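Local coordinates for protein PrgB (Enterococcus faecalis, PDB 6EVU) that promotes cell aggregation, biofilm formation and conjugation by binding and compacting DNA, the part here being its adhesin domain, at residues A157-N162 against K167-R172; Y195-L200 against N221-I226. All coordinates share one frame; numbering follows the deposited sequence.

Contact 1. Residues A157-N162 against K167-R172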
# COMPACT_ATOMS: atom_id res chain seq x y z
N ALA A 157 1.89 4.00 -5.81
CA ALA A 157 3.31 3.75 -5.53
C ALA A 157 3.68 2.30 -5.76
O ALA A 157 2.92 1.39 -5.42
CB ALA A 157 3.66 4.09 -4.09
N PHE A 158 4.90 2.08 -6.25
CA PHE A 158 5.53 0.76 -6.23
C PHE A 158 6.78 0.89 -5.40
O PHE A 158 7.55 1.82 -5.62
CB PHE A 158 5.89 0.29 -7.65
CG PHE A 158 4.69 0.06 -8.55
CD1 PHE A 158 4.03 1.15 -9.11
CD2 PHE A 158 4.23 -1.24 -8.85
CE1 PHE A 158 2.91 0.94 -9.99
CE2 PHE A 158 3.08 -1.44 -9.69
CZ PHE A 158 2.45 -0.36 -10.25
N ILE A 159 6.97 0.00 -4.42
CA ILE A 159 8.08 0.18 -3.47
C ILE A 159 8.80 -1.14 -3.31
O ILE A 159 8.17 -2.20 -3.14
CB ILE A 159 7.54 0.73 -2.11
CG1 ILE A 159 7.07 2.22 -2.32
CG2 ILE A 159 8.62 0.61 -0.95
CD1 ILE A 159 6.41 2.85 -1.19
N GLY A 160 10.14 -1.09 -3.25
CA GLY A 160 10.83 -2.35 -3.03
C GLY A 160 12.33 -2.15 -2.96
O GLY A 160 12.84 -1.05 -3.22
N THR A 161 13.03 -3.23 -2.62
CA THR A 161 14.50 -3.23 -2.58
C THR A 161 14.98 -4.69 -2.60
O THR A 161 14.19 -5.62 -2.67
CB THR A 161 15.01 -2.47 -1.34
OG1 THR A 161 16.45 -2.31 -1.48
CG2 THR A 161 14.75 -3.26 -0.07
N ASN A 162 16.28 -4.86 -2.57
CA ASN A 162 16.91 -6.17 -2.49
C ASN A 162 16.71 -6.77 -1.11
O ASN A 162 16.87 -6.07 -0.10
CB ASN A 162 18.42 -5.92 -2.74
CG ASN A 162 19.21 -7.15 -2.78
OD1 ASN A 162 18.82 -8.17 -3.36
ND2 ASN A 162 20.40 -7.06 -2.22
N LYS A 167 14.28 -8.78 7.55
CA LYS A 167 13.46 -7.66 8.00
C LYS A 167 12.30 -7.40 7.05
O LYS A 167 12.35 -7.70 5.84
CB LYS A 167 14.32 -6.39 8.11
CG LYS A 167 15.38 -6.45 9.20
CD LYS A 167 16.26 -5.25 8.96
CE LYS A 167 15.80 -4.05 9.80
NZ LYS A 167 14.32 -3.92 10.08
N ASP A 168 11.25 -6.81 7.60
CA ASP A 168 10.13 -6.35 6.78
C ASP A 168 10.54 -5.24 5.80
O ASP A 168 11.47 -4.48 6.05
CB ASP A 168 9.00 -5.77 7.67
CG ASP A 168 8.26 -6.84 8.48
OD1 ASP A 168 8.55 -8.04 8.29
OD2 ASP A 168 7.39 -6.45 9.30
N VAL A 169 9.85 -5.19 4.68
CA VAL A 169 9.65 -3.93 3.97
C VAL A 169 8.53 -3.21 4.69
O VAL A 169 7.48 -3.80 4.91
CB VAL A 169 9.31 -4.19 2.50
CG1 VAL A 169 8.99 -2.91 1.75
CG2 VAL A 169 10.50 -4.90 1.82
N LYS A 170 8.73 -1.94 5.06
CA LYS A 170 7.62 -1.18 5.66
C LYS A 170 7.77 0.32 5.41
O LYS A 170 8.86 0.86 5.55
CB LYS A 170 7.47 -1.47 7.17
CG LYS A 170 6.12 -0.91 7.70
CD LYS A 170 5.84 -1.35 9.12
CE LYS A 170 6.60 -0.54 10.15
NZ LYS A 170 6.24 -0.96 11.59
N THR A 171 6.67 0.97 5.01
CA THR A 171 6.61 2.37 4.63
C THR A 171 5.41 3.00 5.32
O THR A 171 4.29 2.45 5.24
CB THR A 171 6.46 2.54 3.10
OG1 THR A 171 7.53 1.82 2.43
CG2 THR A 171 6.52 4.00 2.72
N ARG A 172 5.62 4.17 5.92
CA ARG A 172 4.51 4.97 6.45
C ARG A 172 4.00 5.89 5.35
O ARG A 172 4.79 6.50 4.59
CB ARG A 172 4.95 5.80 7.68
CG ARG A 172 3.73 6.59 8.27
CD ARG A 172 3.99 6.92 9.72
NE ARG A 172 5.14 7.80 9.79
CZ ARG A 172 5.87 8.02 10.88
NH1 ARG A 172 5.60 7.41 12.04
NH2 ARG A 172 6.90 8.86 10.79
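The strands carrying I159 and T171 run in opposite directions past each other, and the CA atoms of I159 and T171 lie 8.5 Å apart, too far for backbone pairing. The strands belong to two separate antiparallel sheets that face each other, in a beta-sandwich-like core of the adhesin domain. Strand 157-160 pairs with strands 145-150 and 299-302. Strand 169-179 pairs with strands 124-137 and 280-287. The short loop after N162 carries the chain from one sheet to the other.

I159 and T171 both point toward the facing strand and meet tip to tip. With CG1 of I159 beside the backbone N (chi1 -70°), CG2 stands anti to that N and faces T171 OG1 at 3.8 Å. At the end of the longer branch, I159 CD1 is 3.9 Å from T171 OG1 and 4.1 Å from T171 CG2. V169, two residues before T171, points the same way. The contact is van der Waals packing without polar bonds between the two segments, and all three touching residues are buried. L145 touches all three, and F284 touches I159 and T171. I159 CG2 sits between two partners: besides T171 OG1 it approaches V169 CG1, more loosely, at 4.5 Å.

Contact 2. Residues Y195-L200 against N221-I226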
# COMPACT_ATOMS: atom_id res chain seq x y z
N TYR A 195 -11.10 4.34 3.55
CA TYR A 195 -10.20 4.03 2.46
C TYR A 195 -9.96 2.53 2.41
O TYR A 195 -10.13 1.83 3.41
CB TYR A 195 -8.85 4.74 2.59
CG TYR A 195 -8.14 4.68 3.95
CD1 TYR A 195 -8.49 5.54 5.00
CD2 TYR A 195 -7.11 3.79 4.15
CE1 TYR A 195 -7.78 5.47 6.26
CE2 TYR A 195 -6.39 3.73 5.34
CZ TYR A 195 -6.73 4.56 6.38
OH TYR A 195 -6.01 4.50 7.54
N ALA A 196 -9.63 2.05 1.21
CA ALA A 196 -9.47 0.63 0.99
C ALA A 196 -8.06 0.17 1.37
O ALA A 196 -7.07 0.89 1.18
CB ALA A 196 -9.71 0.30 -0.48
N LEU A 197 -7.96 -1.05 1.86
CA LEU A 197 -6.67 -1.69 2.04
C LEU A 197 -6.90 -2.98 1.28
O LEU A 197 -7.61 -3.88 1.76
CB LEU A 197 -6.33 -1.93 3.51
CG LEU A 197 -6.43 -0.60 4.27
CD1 LEU A 197 -6.63 -0.82 5.73
CD2 LEU A 197 -5.22 0.22 3.95
N SER A 198 -6.37 -3.05 0.06
CA SER A 198 -6.71 -4.10 -0.88
C SER A 198 -5.49 -4.88 -1.31
O SER A 198 -4.34 -4.52 -1.01
CB SER A 198 -7.41 -3.53 -2.11
OG SER A 198 -8.69 -3.05 -1.72
N SER A 199 -5.78 -5.98 -2.01
CA SER A 199 -4.77 -6.77 -2.69
C SER A 199 -3.66 -7.17 -1.72
O SER A 199 -2.45 -7.02 -2.00
CB SER A 199 -4.23 -5.97 -3.88
OG SER A 199 -3.53 -6.79 -4.78
N LEU A 200 -4.02 -7.59 -0.51
CA LEU A 200 -2.96 -7.96 0.44
C LEU A 200 -2.77 -9.47 0.33
O LEU A 200 -3.33 -10.26 1.10
CB LEU A 200 -3.25 -7.51 1.87
CG LEU A 200 -3.46 -5.99 2.01
CD1 LEU A 200 -3.96 -5.63 3.41
CD2 LEU A 200 -2.13 -5.30 1.70
N ASN A 221 -6.90 6.87 13.24
CA ASN A 221 -7.13 5.87 12.19
C ASN A 221 -7.36 4.48 12.79
O ASN A 221 -6.82 4.14 13.84
CB ASN A 221 -5.94 5.74 11.21
CG ASN A 221 -5.77 6.95 10.27
OD1 ASN A 221 -5.91 6.81 9.04
ND2 ASN A 221 -5.46 8.12 10.82
N ALA A 222 -8.15 3.66 12.11
CA ALA A 222 -8.30 2.28 12.57
C ALA A 222 -8.56 1.33 11.40
O ALA A 222 -9.22 1.69 10.41
CB ALA A 222 -9.43 2.14 13.60
N PHE A 223 -8.05 0.10 11.54
CA PHE A 223 -8.34 -0.98 10.61
C PHE A 223 -9.67 -1.65 10.99
O PHE A 223 -9.97 -1.87 12.17
CB PHE A 223 -7.21 -2.00 10.61
CG PHE A 223 -7.45 -3.21 9.73
CD1 PHE A 223 -8.27 -4.26 10.16
CD2 PHE A 223 -6.85 -3.32 8.50
CE1 PHE A 223 -8.47 -5.38 9.36
CE2 PHE A 223 -7.05 -4.42 7.69
CZ PHE A 223 -7.87 -5.46 8.12
N LYS A 224 -10.45 -2.02 9.98
CA LYS A 224 -11.71 -2.73 10.18
C LYS A 224 -11.76 -3.97 9.29
O LYS A 224 -11.46 -3.88 8.10
CB LYS A 224 -12.89 -1.80 9.89
CG LYS A 224 -13.12 -0.72 10.94
CD LYS A 224 -13.57 -1.36 12.27
CE LYS A 224 -14.26 -0.38 13.18
NZ LYS A 224 -14.82 -1.11 14.35
N TYR A 225 -12.18 -5.10 9.86
CA TYR A 225 -12.22 -6.39 9.16
C TYR A 225 -13.41 -6.45 8.21
O TYR A 225 -14.50 -5.95 8.53
CB TYR A 225 -12.32 -7.54 10.18
CG TYR A 225 -12.49 -8.94 9.58
CD1 TYR A 225 -11.48 -9.54 8.84
CD2 TYR A 225 -13.69 -9.66 9.75
CE1 TYR A 225 -11.63 -10.80 8.30
CE2 TYR A 225 -13.85 -10.95 9.20
CZ TYR A 225 -12.81 -11.51 8.47
OH TYR A 225 -12.93 -12.75 7.91
N ILE A 226 -13.21 -7.05 7.04
CA ILE A 226 -14.31 -7.38 6.13
C ILE A 226 -14.63 -8.85 6.29
O ILE A 226 -13.73 -9.69 6.23
CB ILE A 226 -13.96 -7.07 4.67
CG1 ILE A 226 -13.60 -5.59 4.47
CG2 ILE A 226 -15.08 -7.55 3.76
CD1 ILE A 226 -12.97 -5.29 3.09
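The Y195 ring has the side-chain amide oxygen OD1 of N221 at its edge, near the ring plane, and the F282 ring beside it with planes at about 25°. The F223 ring stacks with F239, and L197 comes to it obliquely. The ring of Y195 and the amide of N221 are turned 59° against each other, and the two side chains cross at nearly a right angle. Y195 OH donates a hydrogen bond to N221 OD1 at 2.8 Å. The hydroxyl sits in the carbonyl plane, on a lone pair, with a C=O...O angle of 129°. Y195 has its CG wedged between the backbone N and the carbonyl carbon (chi1 48°), and this brings the hydroxyl round to the asparagine.

The two strands are the outer ones of a three-stranded antiparallel sheet, with strand 272-276 between them. They contact each other through side chains over that middle strand, with the CA atoms of L197 and F223 8.8 Å apart. The N221 amide is gripped at both ends: OD1 also accepts from the S281 N-H, and ND2 donates to A219 O and R279 O. These bonds fix which end of the amide faces the tyrosine. Further along, L197 CD1 touches F223 CD2 at 3.7 Å and F223 CE2 at 4.1 Å. V214 of strand 211-215 touches both L197 and F223.

Both segments of contact 1 precede those of contact 2 in the sequence. Their centres are about 18 Å apart and their nearest atoms about 10 Å apart, so they do not touch. Contact 1 joins the two large antiparallel sheets, while contact 2 lies between the outer strands of a separate three-stranded sheet. Strand 280-287 lies beside both: F284 packs on contact 1, and I280 and F282 pack on contact 2. It pairs with strand 169-179 of contact 1 and with strand 211-215, which also touches contact 2. All four segments fall in the part of the adhesin domain related to glucan-binding protein C; contact 1 is buried and contact 2 partly buried.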